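Local coordinates for protein transcriptional regulator (Pseudomonas aeruginosa, PDB 3E7Q) that probably represses transcription as a TetR-family regulator, binding operator DNA through an N-terminal helix-turn-helix, at residues A98-E103 and A182-R187; A112-W117 and L173-G178; G143-L148 and L161-L166; S167-G172 and V190-A195. One frame throughout, in Å; residues are numbered along the deposited sequence.

How the interactions relate
Along the chain from the N terminus, residues 98-103 open interaction 1, residues 112-117 open interaction 2 and residues 143-148 open interaction 3. Segment 161-166 closes interaction 3, the shortest of these loops. Segment 167-172 then opens interaction 4, before 173-178 closes interaction 2 and 182-187 closes interaction 1. Interaction 3 is therefore nested inside interaction 2, and interaction 2 inside interaction 1. Interaction 4, closed by 190-195, crosses 1 and 2 and follows 3 in series. Helix 159-179 enters interactions 2, 3 and 4, pairing respectively with helices 110-120, 124-152 and 186-204. Phe-100 and Leu-173 pack together, joining interaction 1 to interaction 2, and both also touch Cys-193 of interaction 4.

Interaction 1. Residues A98-E103 and A182-R187; sequences ASFSAE and ATFTPR
Phe-100 turns its ring beside its own backbone N (chi1 -71°), and Phe-184 tucks its ring between backbone N and carbonyl carbon (chi1 65°); these settings bring the two phenyl groups together at CE1 of each, 4.2 Å apart. Phe-100 CE1 arrives at the edge of the Phe-184 ring, close to its plane. Nearer the backbone, Pro-186 CB lies 3.6 Å from Phe-100 O, while the CB atoms of Phe-100 and Pro-186 approach to 4.3 Å. Pro-186 suits its place: it is the first helical residue after the N-cap Thr-185, where the missing N-H costs no helical hydrogen bond. Phe-100 leaves the helical path, and the turn that holds it is closed by Ser-101, whose OG, 2.6 Å from Ala-98 O, and N, 3.3 Å from Ala-98 O, both donate to that carbonyl. The small hydroxyl thus adds a second bond to a helix end. A large apolar ring suits Phe-100, which is buried between helix 159-179, at Leu-170 and Leu-173, and helix 186-204, at Val-190 and Cys-193. Leu-105 of helix 102-105 touches both Phe-100 and Pro-186, and Ile-164 of the second subunit packs on Phe-184.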
loop_
_atom_site.group_PDB
_atom_site.type_symbol
_atom_site.label_atom_id
_atom_site.label_comp_id
_atom_site.label_asym_id
_atom_site.label_seq_id
_atom_site.Cartn_x
_atom_site.Cartn_y
_atom_site.Cartn_z
ATOM N N ALA B 98 11.555 15.169 3.608
ATOM C CA ALA B 98 10.593 14.960 4.706
ATOM C C ALA B 98 9.941 13.576 4.635
ATOM O O ALA B 98 9.772 12.890 5.678
ATOM C CB ALA B 98 9.555 16.040 4.780
ATOM N N SER B 99 9.624 13.152 3.414
ATOM C CA SER B 99 8.931 11.864 3.176
ATOM C C SER B 99 9.703 10.626 3.625
ATOM O O SER B 99 9.094 9.627 3.960
ATOM C CB SER B 99 8.619 11.676 1.682
ATOM O OG SER B 99 7.609 12.561 1.221
ATOM N N PHE B 100 11.025 10.692 3.610
ATOM C CA PHE B 100 11.884 9.563 3.919
ATOM C C PHE B 100 12.710 9.821 5.196
ATOM O O PHE B 100 13.620 9.076 5.525
ATOM C CB PHE B 100 12.765 9.246 2.696
ATOM C CG PHE B 100 11.984 8.631 1.556
ATOM C CD1 PHE B 100 11.731 7.296 1.531
ATOM C CD2 PHE B 100 11.477 9.417 0.506
ATOM C CE1 PHE B 100 10.958 6.730 0.474
ATOM C CE2 PHE B 100 10.733 8.868 -0.505
ATOM C CZ PHE B 100 10.492 7.535 -0.522
ATOM N N SER B 101 12.336 10.864 5.933
ATOM C CA SER B 101 12.867 11.153 7.248
ATOM C C SER B 101 12.241 10.167 8.210
ATOM O O SER B 101 11.205 9.577 7.904
ATOM C CB SER B 101 12.493 12.589 7.655
ATOM O OG SER B 101 11.090 12.675 7.904
ATOM N N ALA B 102 12.890 9.977 9.350
ATOM C CA ALA B 102 12.449 9.065 10.413
ATOM C C ALA B 102 11.023 9.348 10.916
ATOM O O ALA B 102 10.295 8.451 11.278
ATOM C CB ALA B 102 13.436 9.151 11.562
ATOM N N GLU B 103 10.618 10.608 10.903
ATOM C CA GLU B 103 9.275 11.020 11.321
ATOM C C GLU B 103 8.183 10.376 10.425
ATOM O O GLU B 103 7.343 9.594 10.901
ATOM C CB GLU B 103 9.193 12.549 11.325
ATOM C CG GLU B 103 10.084 13.253 12.406
ATOM C CD GLU B 103 11.616 13.258 12.096
ATOM O OE1 GLU B 103 11.983 13.309 10.903
ATOM O OE2 GLU B 103 12.456 13.201 13.054
ATOM N N ALA B 182 14.993 -3.345 4.571
ATOM C CA ALA B 182 16.266 -3.618 3.902
ATOM C C ALA B 182 16.248 -3.431 2.393
ATOM O O ALA B 182 17.271 -3.426 1.783
ATOM C CB ALA B 182 16.788 -5.059 4.269
ATOM N N THR B 183 15.103 -3.311 1.765
ATOM C CA THR B 183 15.081 -3.355 0.294
ATOM C C THR B 183 15.897 -2.190 -0.320
ATOM O O THR B 183 16.678 -2.386 -1.263
ATOM C CB THR B 183 13.636 -3.329 -0.199
ATOM O OG1 THR B 183 12.884 -4.384 0.449
ATOM C CG2 THR B 183 13.546 -3.445 -1.752
ATOM N N PHE B 184 15.736 -0.986 0.240
ATOM C CA PHE B 184 16.422 0.170 -0.263
ATOM C C PHE B 184 16.471 1.158 0.883
ATOM O O PHE B 184 15.598 1.113 1.752
ATOM C CB PHE B 184 15.682 0.739 -1.475
ATOM C CG PHE B 184 14.331 1.259 -1.160
ATOM C CD1 PHE B 184 14.168 2.568 -0.720
ATOM C CD2 PHE B 184 13.195 0.454 -1.350
ATOM C CE1 PHE B 184 12.895 3.052 -0.396
ATOM C CE2 PHE B 184 11.929 0.938 -1.056
ATOM C CZ PHE B 184 11.782 2.230 -0.559
ATOM N N THR B 185 17.488 2.015 0.896
ATOM C CA THR B 185 17.687 3.012 1.954
ATOM C C THR B 185 16.771 4.236 1.763
ATOM O O THR B 185 16.307 4.493 0.688
ATOM C CB THR B 185 19.129 3.535 1.964
ATOM O OG1 THR B 185 19.396 4.135 0.711
ATOM C CG2 THR B 185 20.187 2.422 2.203
ATOM N N PRO B 186 16.467 4.967 2.845
ATOM C CA PRO B 186 15.865 6.302 2.716
ATOM C C PRO B 186 16.526 7.205 1.660
ATOM O O PRO B 186 15.832 7.873 0.942
ATOM C CB PRO B 186 16.067 6.906 4.106
ATOM C CG PRO B 186 15.985 5.673 5.067
ATOM C CD PRO B 186 16.618 4.538 4.262
ATOM N N ARG B 187 17.853 7.239 1.582
ATOM C CA ARG B 187 18.545 8.039 0.549
ATOM C C ARG B 187 18.134 7.610 -0.875
ATOM O O ARG B 187 17.824 8.416 -1.721
ATOM C CB ARG B 187 20.059 7.944 0.742
ATOM C CG ARG B 187 20.910 8.681 -0.333
ATOM C CD ARG B 187 20.546 10.184 -0.518
ATOM N NE ARG B 187 20.156 10.786 0.763
ATOM C CZ ARG B 187 19.399 11.872 0.914
ATOM N NH1 ARG B 187 18.966 12.550 -0.122
ATOM N NH2 ARG B 187 19.107 12.292 2.138
#

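Interaction 2. Residues A112-W117 and L173-G178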
loop_
_atom_site.group_PDB
_atom_site.type_symbol
_atom_site.label_atom_id
_atom_site.label_comp_id
_atom_site.label_asym_id
_atom_site.label_seq_id
_atom_site.Cartn_x
_atom_site.Cartn_y
_atom_site.Cartn_z
ATOM N N ALA B 112 -1.156 0.861 11.574
ATOM C CA ALA B 112 -2.273 1.786 11.725
ATOM C C ALA B 112 -2.876 2.134 10.359
ATOM O O ALA B 112 -4.067 2.018 10.168
ATOM C CB ALA B 112 -1.836 3.048 12.449
ATOM N N TRP B 113 -2.037 2.508 9.411
ATOM C CA TRP B 113 -2.496 2.764 8.034
ATOM C C TRP B 113 -3.155 1.558 7.385
ATOM O O TRP B 113 -4.185 1.692 6.706
ATOM C CB TRP B 113 -1.334 3.229 7.166
ATOM C CG TRP B 113 -0.925 4.524 7.524
ATOM C CD1 TRP B 113 0.003 4.859 8.499
ATOM C CD2 TRP B 113 -1.435 5.749 6.997
ATOM N NE1 TRP B 113 0.110 6.219 8.577
ATOM C CE2 TRP B 113 -0.752 6.800 7.674
ATOM C CE3 TRP B 113 -2.392 6.065 6.013
ATOM C CZ2 TRP B 113 -0.982 8.162 7.393
ATOM C CZ3 TRP B 113 -2.637 7.415 5.727
ATOM C CH2 TRP B 113 -1.934 8.451 6.419
ATOM N N LEU B 114 -2.596 0.377 7.634
ATOM C CA LEU B 114 -3.157 -0.825 7.093
ATOM C C LEU B 114 -4.602 -1.076 7.613
ATOM O O LEU B 114 -5.496 -1.452 6.877
ATOM C CB LEU B 114 -2.227 -1.988 7.360
ATOM C CG LEU B 114 -0.899 -2.081 6.598
ATOM C CD1 LEU B 114 -0.189 -3.298 7.160
ATOM C CD2 LEU B 114 -1.088 -2.249 5.143
ATOM N N ALA B 115 -4.810 -0.765 8.879
ATOM C CA ALA B 115 -6.097 -0.885 9.524
ATOM C C ALA B 115 -7.083 0.179 8.984
ATOM O O ALA B 115 -8.256 -0.146 8.753
ATOM C CB ALA B 115 -5.940 -0.798 11.079
ATOM N N PHE B 116 -6.622 1.421 8.782
ATOM C CA PHE B 116 -7.476 2.485 8.177
ATOM C C PHE B 116 -7.948 2.152 6.755
ATOM O O PHE B 116 -9.108 2.325 6.373
ATOM C CB PHE B 116 -6.714 3.813 8.101
ATOM C CG PHE B 116 -6.278 4.404 9.447
ATOM C CD1 PHE B 116 -7.084 4.361 10.561
ATOM C CD2 PHE B 116 -5.074 5.084 9.529
ATOM C CE1 PHE B 116 -6.698 4.936 11.754
ATOM C CE2 PHE B 116 -4.667 5.654 10.706
ATOM C CZ PHE B 116 -5.508 5.568 11.847
ATOM N N TRP B 117 -7.010 1.706 5.949
ATOM C CA TRP B 117 -7.281 1.330 4.598
ATOM C C TRP B 117 -8.242 0.165 4.470
ATOM O O TRP B 117 -8.944 0.060 3.487
ATOM C CB TRP B 117 -5.972 0.979 3.959
ATOM C CG TRP B 117 -5.113 2.122 3.717
ATOM C CD1 TRP B 117 -5.495 3.423 3.610
ATOM C CD2 TRP B 117 -3.704 2.100 3.494
ATOM N NE1 TRP B 117 -4.424 4.190 3.321
ATOM C CE2 TRP B 117 -3.318 3.412 3.201
ATOM C CE3 TRP B 117 -2.743 1.090 3.464
ATOM C CZ2 TRP B 117 -1.988 3.765 2.947
ATOM C CZ3 TRP B 117 -1.452 1.415 3.219
ATOM C CH2 TRP B 117 -1.073 2.748 2.942
ATOM N N LEU B 173 6.693 3.336 -2.343
ATOM C CA LEU B 173 7.968 3.344 -1.651
ATOM C C LEU B 173 7.861 3.340 -0.124
ATOM O O LEU B 173 8.628 2.677 0.574
ATOM C CB LEU B 173 8.786 4.551 -2.105
ATOM C CG LEU B 173 9.284 4.546 -3.571
ATOM C CD1 LEU B 173 9.892 5.840 -3.686
ATOM C CD2 LEU B 173 10.274 3.381 -3.913
ATOM N N TRP B 174 6.907 4.092 0.398
ATOM C CA TRP B 174 6.676 4.120 1.828
ATOM C C TRP B 174 6.256 2.714 2.319
ATOM O O TRP B 174 6.753 2.234 3.308
ATOM C CB TRP B 174 5.638 5.194 2.173
ATOM C CG TRP B 174 5.361 5.265 3.612
ATOM C CD1 TRP B 174 6.075 5.944 4.558
ATOM C CD2 TRP B 174 4.320 4.579 4.313
ATOM N NE1 TRP B 174 5.545 5.720 5.806
ATOM C CE2 TRP B 174 4.452 4.897 5.673
ATOM C CE3 TRP B 174 3.301 3.710 3.920
ATOM C CZ2 TRP B 174 3.595 4.399 6.629
ATOM C CZ3 TRP B 174 2.424 3.200 4.892
ATOM C CH2 TRP B 174 2.583 3.533 6.218
ATOM N N LEU B 175 5.344 2.066 1.591
ATOM C CA LEU B 175 4.857 0.748 1.910
ATOM C C LEU B 175 5.992 -0.302 1.862
ATOM O O LEU B 175 6.165 -1.095 2.787
ATOM C CB LEU B 175 3.676 0.393 0.972
ATOM C CG LEU B 175 3.031 -1.015 1.058
ATOM C CD1 LEU B 175 2.362 -1.245 2.458
ATOM C CD2 LEU B 175 2.031 -1.209 -0.102
ATOM N N GLU B 176 6.797 -0.290 0.811
ATOM C CA GLU B 176 7.922 -1.199 0.774
ATOM C C GLU B 176 8.980 -0.979 1.853
ATOM O O GLU B 176 9.553 -1.946 2.289
ATOM C CB GLU B 176 8.583 -1.259 -0.605
ATOM C CG GLU B 176 9.656 -2.382 -0.689
ATOM C CD GLU B 176 9.338 -3.718 0.121
ATOM O OE1 GLU B 176 8.169 -4.261 0.093
ATOM O OE2 GLU B 176 10.315 -4.224 0.760
ATOM N N SER B 177 9.242 0.262 2.261
ATOM C CA SER B 177 10.186 0.542 3.342
ATOM C C SER B 177 9.699 -0.144 4.572
ATOM O O SER B 177 10.479 -0.760 5.256
ATOM C CB SER B 177 10.361 2.050 3.666
ATOM O OG SER B 177 10.731 2.846 2.519
ATOM N N GLY B 178 8.405 -0.027 4.864
ATOM C CA GLY B 178 7.817 -0.624 6.042
ATOM C C GLY B 178 7.686 -2.141 5.980
ATOM O O GLY B 178 7.936 -2.816 6.953
#
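Trp-174, which reaches across to Trp-113 and Trp-117, follows a carbonyl gripped twice: Leu-173 O accepts from Ser-177 N at 3.0 Å and from Ser-177 OG at 2.9 Å. The two donors come from opposite faces of the carbonyl plane. With CG anti to the backbone N (chi1 180°), the Trp-174 indole extends toward helix 110-120. Trp-174 CH2 comes to 3.7 Å from Trp-113 CD1, in a T-shaped stack that turns the edge of Trp-174 to the face of Trp-113, with planes at 69°. The centroids of the five-membered ring of Trp-113 and the six-membered ring of Trp-174 are 5.0 Å apart. On the same indole, Trp-174 CZ3 meets Trp-117 CH2 at 4.0 Å. Beside the aromatics, Leu-114 CD2 and Leu-175 CD1 touch more loosely, at 4.5 Å. The axes of the short segments 112-117 and 173-178 come within 12.8 Å, a gap that long side chains such as tryptophan and leucine can bridge. Trp-174 NE1 hydrogen-bonds to Leu-104 O, which satisfies the polar end of the indole and should restrict its rotation. The contact itself is apolar and aromatic, its cohesion resting on dispersion and on the electrostatics of ring C-H groups facing a pi cloud.

Interaction 3. Residues G143-L148 and L161-L166; sequences GVLRQL and LAAISL
Leu-145 carries the apolar packing here, spanning the space between helix 124-152 and helix 159-179 to meet Ala-162 and Ala-163. Its CD1 methyl lies 4.0 Å from Ala-162 CB and 4.0 Å from Ala-163 CB, so that one branch of the leucine sits against two consecutive alanines. The setting follows from its torsions: CG lies beside the backbone N, anti to the carbonyl carbon (chi1 -69°), and the chain then runs on extended to CD1 (chi2 169°), which drives that methyl straight across.

A second kind of contact joins the same methyl to the main chain of the partner helix. CD1 of Leu-145 approaches Ala-163 N to 3.7 Å and Ala-162 C to 3.9 Å, resting on the peptide that links the two alanines. Alanine's short side chains keep the helix surface low here, which lets the leucine methyl reach the backbone.

Polar bonding stays within each helix. Gln-147 N donates to Gly-143 O at 3.1 Å on one side, and Leu-166 N to Ala-162 O at 3.0 Å on the other, the regular ladder that leaves the apolar surfaces to meet each other.

Around this core, Trp-196 of helix 186-204 packs on both Leu-145 and Leu-166, while Phe-157 of the preceding loop touches Ala-162. Val-144 leans on Leu-92 of helix 88-99, and on the far side of helix 159-179 Ile-164 packs against Ile-192 of the second subunit.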
loop_
_atom_site.group_PDB
_atom_site.type_symbol
_atom_site.label_atom_id
_atom_site.label_comp_id
_atom_site.label_asym_id
_atom_site.label_seq_id
_atom_site.Cartn_x
_atom_site.Cartn_y
_atom_site.Cartn_z
ATOM N N GLY B 143 0.211 21.798 -6.932
ATOM C CA GLY B 143 0.664 23.195 -6.889
ATOM C C GLY B 143 2.128 23.328 -7.250
ATOM O O GLY B 143 2.532 24.258 -7.969
ATOM N N VAL B 144 2.962 22.420 -6.743
ATOM C CA VAL B 144 4.389 22.504 -7.059
ATOM C C VAL B 144 4.718 21.932 -8.471
ATOM O O VAL B 144 5.611 22.420 -9.124
ATOM C CB VAL B 144 5.339 22.047 -5.865
ATOM C CG1 VAL B 144 4.887 20.871 -5.167
ATOM C CG2 VAL B 144 6.771 21.833 -6.367
ATOM N N LEU B 145 3.964 20.945 -8.951
ATOM C CA LEU B 145 4.133 20.424 -10.295
ATOM C C LEU B 145 3.721 21.449 -11.340
ATOM O O LEU B 145 4.318 21.493 -12.409
ATOM C CB LEU B 145 3.403 19.130 -10.474
ATOM C CG LEU B 145 4.014 17.980 -9.679
ATOM C CD1 LEU B 145 3.076 16.808 -9.715
ATOM C CD2 LEU B 145 5.387 17.662 -10.258
ATOM N N ARG B 146 2.755 22.300 -10.978
ATOM C CA ARG B 146 2.389 23.445 -11.795
ATOM C C ARG B 146 3.415 24.517 -11.834
ATOM O O ARG B 146 3.630 25.088 -12.882
ATOM C CB ARG B 146 1.130 24.085 -11.302
ATOM C CG ARG B 146 -0.024 23.224 -11.656
ATOM C CD ARG B 146 -1.307 23.941 -11.515
ATOM N NE ARG B 146 -2.296 23.059 -12.060
ATOM C CZ ARG B 146 -3.518 22.948 -11.596
ATOM N NH1 ARG B 146 -3.892 23.690 -10.559
ATOM N NH2 ARG B 146 -4.337 22.058 -12.157
ATOM N N GLN B 147 4.006 24.820 -10.691
ATOM C CA GLN B 147 5.189 25.705 -10.643
ATOM C C GLN B 147 6.293 25.161 -11.540
ATOM O O GLN B 147 6.803 25.866 -12.384
ATOM C CB GLN B 147 5.673 25.804 -9.190
ATOM C CG GLN B 147 6.428 27.023 -8.901
ATOM C CD GLN B 147 7.139 27.015 -7.555
ATOM O OE1 GLN B 147 6.949 26.139 -6.728
ATOM N NE2 GLN B 147 7.944 28.009 -7.346
ATOM N N LEU B 148 6.600 23.880 -11.388
ATOM C CA LEU B 148 7.545 23.189 -12.256
ATOM C C LEU B 148 7.271 23.338 -13.738
ATOM O O LEU B 148 8.196 23.641 -14.512
ATOM C CB LEU B 148 7.667 21.704 -11.932
ATOM C CG LEU B 148 8.878 20.916 -12.465
ATOM C CD1 LEU B 148 10.206 21.459 -11.912
ATOM C CD2 LEU B 148 8.727 19.446 -12.066
ATOM N N LEU B 161 -2.856 14.505 -13.124
ATOM C CA LEU B 161 -2.444 13.171 -13.406
ATOM C C LEU B 161 -1.033 12.902 -12.990
ATOM O O LEU B 161 -0.784 11.843 -12.396
ATOM C CB LEU B 161 -2.688 12.814 -14.867
ATOM C CG LEU B 161 -2.712 11.323 -15.215
ATOM C CD1 LEU B 161 -3.940 10.583 -14.585
ATOM C CD2 LEU B 161 -2.623 11.201 -16.692
ATOM N N ALA B 162 -0.140 13.887 -13.226
ATOM C CA ALA B 162 1.236 13.868 -12.731
ATOM C C ALA B 162 1.281 13.704 -11.212
ATOM O O ALA B 162 2.090 12.956 -10.677
ATOM C CB ALA B 162 1.998 15.130 -13.211
ATOM N N ALA B 163 0.407 14.402 -10.503
ATOM C CA ALA B 163 0.378 14.320 -9.044
ATOM C C ALA B 163 -0.111 12.916 -8.561
ATOM O O ALA B 163 0.379 12.398 -7.593
ATOM C CB ALA B 163 -0.439 15.477 -8.448
ATOM N N ILE B 164 -1.060 12.306 -9.241
ATOM C CA ILE B 164 -1.438 10.963 -8.951
ATOM C C ILE B 164 -0.233 10.006 -9.133
ATOM O O ILE B 164 -0.031 9.114 -8.314
ATOM C CB ILE B 164 -2.663 10.467 -9.812
ATOM C CG1 ILE B 164 -3.942 11.163 -9.348
ATOM C CG2 ILE B 164 -2.758 8.870 -9.826
ATOM C CD1 ILE B 164 -5.057 11.243 -10.400
ATOM N N SER B 165 0.586 10.227 -10.144
ATOM C CA SER B 165 1.734 9.362 -10.416
ATOM C C SER B 165 2.775 9.456 -9.308
ATOM O O SER B 165 3.301 8.450 -8.795
ATOM C CB SER B 165 2.356 9.767 -11.759
ATOM O OG SER B 165 3.480 8.954 -12.094
ATOM N N LEU B 166 3.146 10.685 -9.001
ATOM C CA LEU B 166 4.081 10.934 -7.956
ATOM C C LEU B 166 3.591 10.448 -6.533
ATOM O O LEU B 166 4.385 9.870 -5.784
ATOM C CB LEU B 166 4.483 12.429 -7.946
ATOM C CG LEU B 166 5.624 12.795 -6.974
ATOM C CD1 LEU B 166 6.923 11.925 -7.232
ATOM C CD2 LEU B 166 5.903 14.314 -7.005
#

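Interaction 4. Residues S167-G172 and V190-A195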
loop_
_atom_site.group_PDB
_atom_site.type_symbol
_atom_site.label_atom_id
_atom_site.label_comp_id
_atom_site.label_asym_id
_atom_site.label_seq_id
_atom_site.Cartn_x
_atom_site.Cartn_y
_atom_site.Cartn_z
ATOM N N SER B 167 2.340 10.718 -6.164
ATOM C CA SER B 167 1.757 10.160 -4.935
ATOM C C SER B 167 1.797 8.636 -4.908
ATOM O O SER B 167 2.142 8.049 -3.901
ATOM C CB SER B 167 0.294 10.592 -4.744
ATOM O OG SER B 167 0.246 12.003 -4.773
ATOM N N ALA B 168 1.435 8.018 -6.011
ATOM C CA ALA B 168 1.525 6.591 -6.142
ATOM C C ALA B 168 2.943 6.054 -5.876
ATOM O O ALA B 168 3.113 5.096 -5.129
ATOM C CB ALA B 168 0.954 6.148 -7.509
ATOM N N LEU B 169 3.959 6.701 -6.440
ATOM C CA LEU B 169 5.356 6.309 -6.259
ATOM C C LEU B 169 5.802 6.405 -4.809
ATOM O O LEU B 169 6.422 5.479 -4.293
ATOM C CB LEU B 169 6.289 7.135 -7.116
ATOM C CG LEU B 169 7.829 6.892 -7.053
ATOM C CD1 LEU B 169 8.144 5.455 -7.426
ATOM C CD2 LEU B 169 8.594 7.887 -7.948
ATOM N N LEU B 170 5.478 7.524 -4.170
ATOM C CA LEU B 170 5.723 7.780 -2.749
ATOM C C LEU B 170 5.074 6.789 -1.843
ATOM O O LEU B 170 5.742 6.221 -0.990
ATOM C CB LEU B 170 5.289 9.213 -2.348
ATOM C CG LEU B 170 6.319 10.219 -2.834
ATOM C CD1 LEU B 170 5.699 11.608 -3.115
ATOM C CD2 LEU B 170 7.404 10.265 -1.786
ATOM N N ASP B 171 3.779 6.541 -2.071
ATOM C CA ASP B 171 3.006 5.507 -1.355
ATOM C C ASP B 171 3.631 4.156 -1.434
ATOM O O ASP B 171 3.765 3.459 -0.406
ATOM C CB ASP B 171 1.581 5.351 -1.936
ATOM C CG ASP B 171 0.623 6.388 -1.449
ATOM O OD1 ASP B 171 1.011 7.208 -0.612
ATOM O OD2 ASP B 171 -0.524 6.449 -1.975
ATOM N N GLY B 172 3.911 3.743 -2.677
ATOM C CA GLY B 172 4.548 2.455 -2.984
ATOM C C GLY B 172 5.855 2.308 -2.274
ATOM O O GLY B 172 6.129 1.286 -1.693
ATOM N N VAL B 190 14.586 8.953 -1.841
ATOM C CA VAL B 190 14.780 10.334 -2.373
ATOM C C VAL B 190 15.318 10.277 -3.812
ATOM O O VAL B 190 14.734 10.864 -4.727
ATOM C CB VAL B 190 15.698 11.210 -1.481
ATOM C CG1 VAL B 190 15.749 12.636 -2.020
ATOM C CG2 VAL B 190 15.206 11.181 -0.033
ATOM N N GLN B 191 16.386 9.524 -4.006
ATOM C CA GLN B 191 16.991 9.358 -5.322
ATOM C C GLN B 191 15.992 8.897 -6.370
ATOM O O GLN B 191 15.975 9.408 -7.484
ATOM C CB GLN B 191 18.183 8.371 -5.235
ATOM C CG GLN B 191 18.837 8.036 -6.572
ATOM C CD GLN B 191 19.880 6.918 -6.497
ATOM O OE1 GLN B 191 20.184 6.388 -5.443
ATOM N NE2 GLN B 191 20.436 6.577 -7.643
ATOM N N ILE B 192 15.180 7.902 -6.037
ATOM C CA ILE B 192 14.114 7.426 -6.951
ATOM C C ILE B 192 13.121 8.552 -7.294
ATOM O O ILE B 192 12.674 8.717 -8.460
ATOM C CB ILE B 192 13.404 6.187 -6.343
ATOM C CG1 ILE B 192 14.348 4.959 -6.398
ATOM C CG2 ILE B 192 12.056 5.916 -7.014
ATOM C CD1 ILE B 192 13.807 3.694 -5.616
ATOM N N CYS B 193 12.816 9.378 -6.301
ATOM C CA CYS B 193 11.848 10.453 -6.514
ATOM C C CYS B 193 12.399 11.564 -7.333
ATOM O O CYS B 193 11.715 12.054 -8.226
ATOM C CB CYS B 193 11.306 10.983 -5.197
ATOM S SG CYS B 193 10.304 9.741 -4.341
ATOM N N GLU B 194 13.637 11.951 -7.074
ATOM C CA GLU B 194 14.308 12.910 -7.925
ATOM C C GLU B 194 14.404 12.392 -9.335
ATOM O O GLU B 194 14.333 13.180 -10.272
ATOM C CB GLU B 194 15.738 13.215 -7.459
ATOM C CG GLU B 194 15.906 13.772 -6.093
ATOM C CD GLU B 194 15.310 15.146 -5.880
ATOM O OE1 GLU B 194 14.809 15.790 -6.819
ATOM O OE2 GLU B 194 15.359 15.618 -4.719
ATOM N N ALA B 195 14.646 11.088 -9.488
ATOM C CA ALA B 195 14.792 10.495 -10.828
ATOM C C ALA B 195 13.501 10.572 -11.636
ATOM O O ALA B 195 13.514 10.715 -12.879
ATOM C CB ALA B 195 15.314 9.074 -10.749
#
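Leu-169 leaves its helix with CB directed toward Ile-192 and Cys-193, and CG continues outward anti to the backbone N (chi1 179°). At the fork the two methyls divide the work. Leu-169 CD1 meets Ile-192 CG2 at 4.0 Å. Leu-169 CD2 touches Ile-192 CG2 at 4.1 Å and also reaches the backbone, coming to 4.2 Å from Ile-192 O and 4.4 Å from Cys-193 CA. The isoleucine gamma methyl is thus met by both tips of the leucine, a fit that suits a beta-branched residue, whose CG2 stands close to its own helix.

One residue along, Leu-170 works differently. Its CG lies beside the backbone N (chi1 -76°), and Leu-170 CD2 swings round to touch Cys-193 SG at 3.9 Å. The thiol is small and polarisable, and it packs close to Leu-170 and more loosely against Leu-169 without asking for a strong polar partner. Phe-100 touches both Leu-170 and Cys-193, and Phe-96 of helix 88-99 also packs on the cysteine.

The axes of segments 167-172 and 190-195 run nearly antiparallel, at 166°, and approach to 10.8 Å. Helices 159-179 and 186-204 are the last two long helices of the chain, and Ile-192 also packs on Ser-165 of the second subunit, while Ala-168 packs on Leu-173 there. This is consistent with the TetR-family fold, in which a pair of C-terminal helices from each subunit commonly builds a four-helix dimer interface.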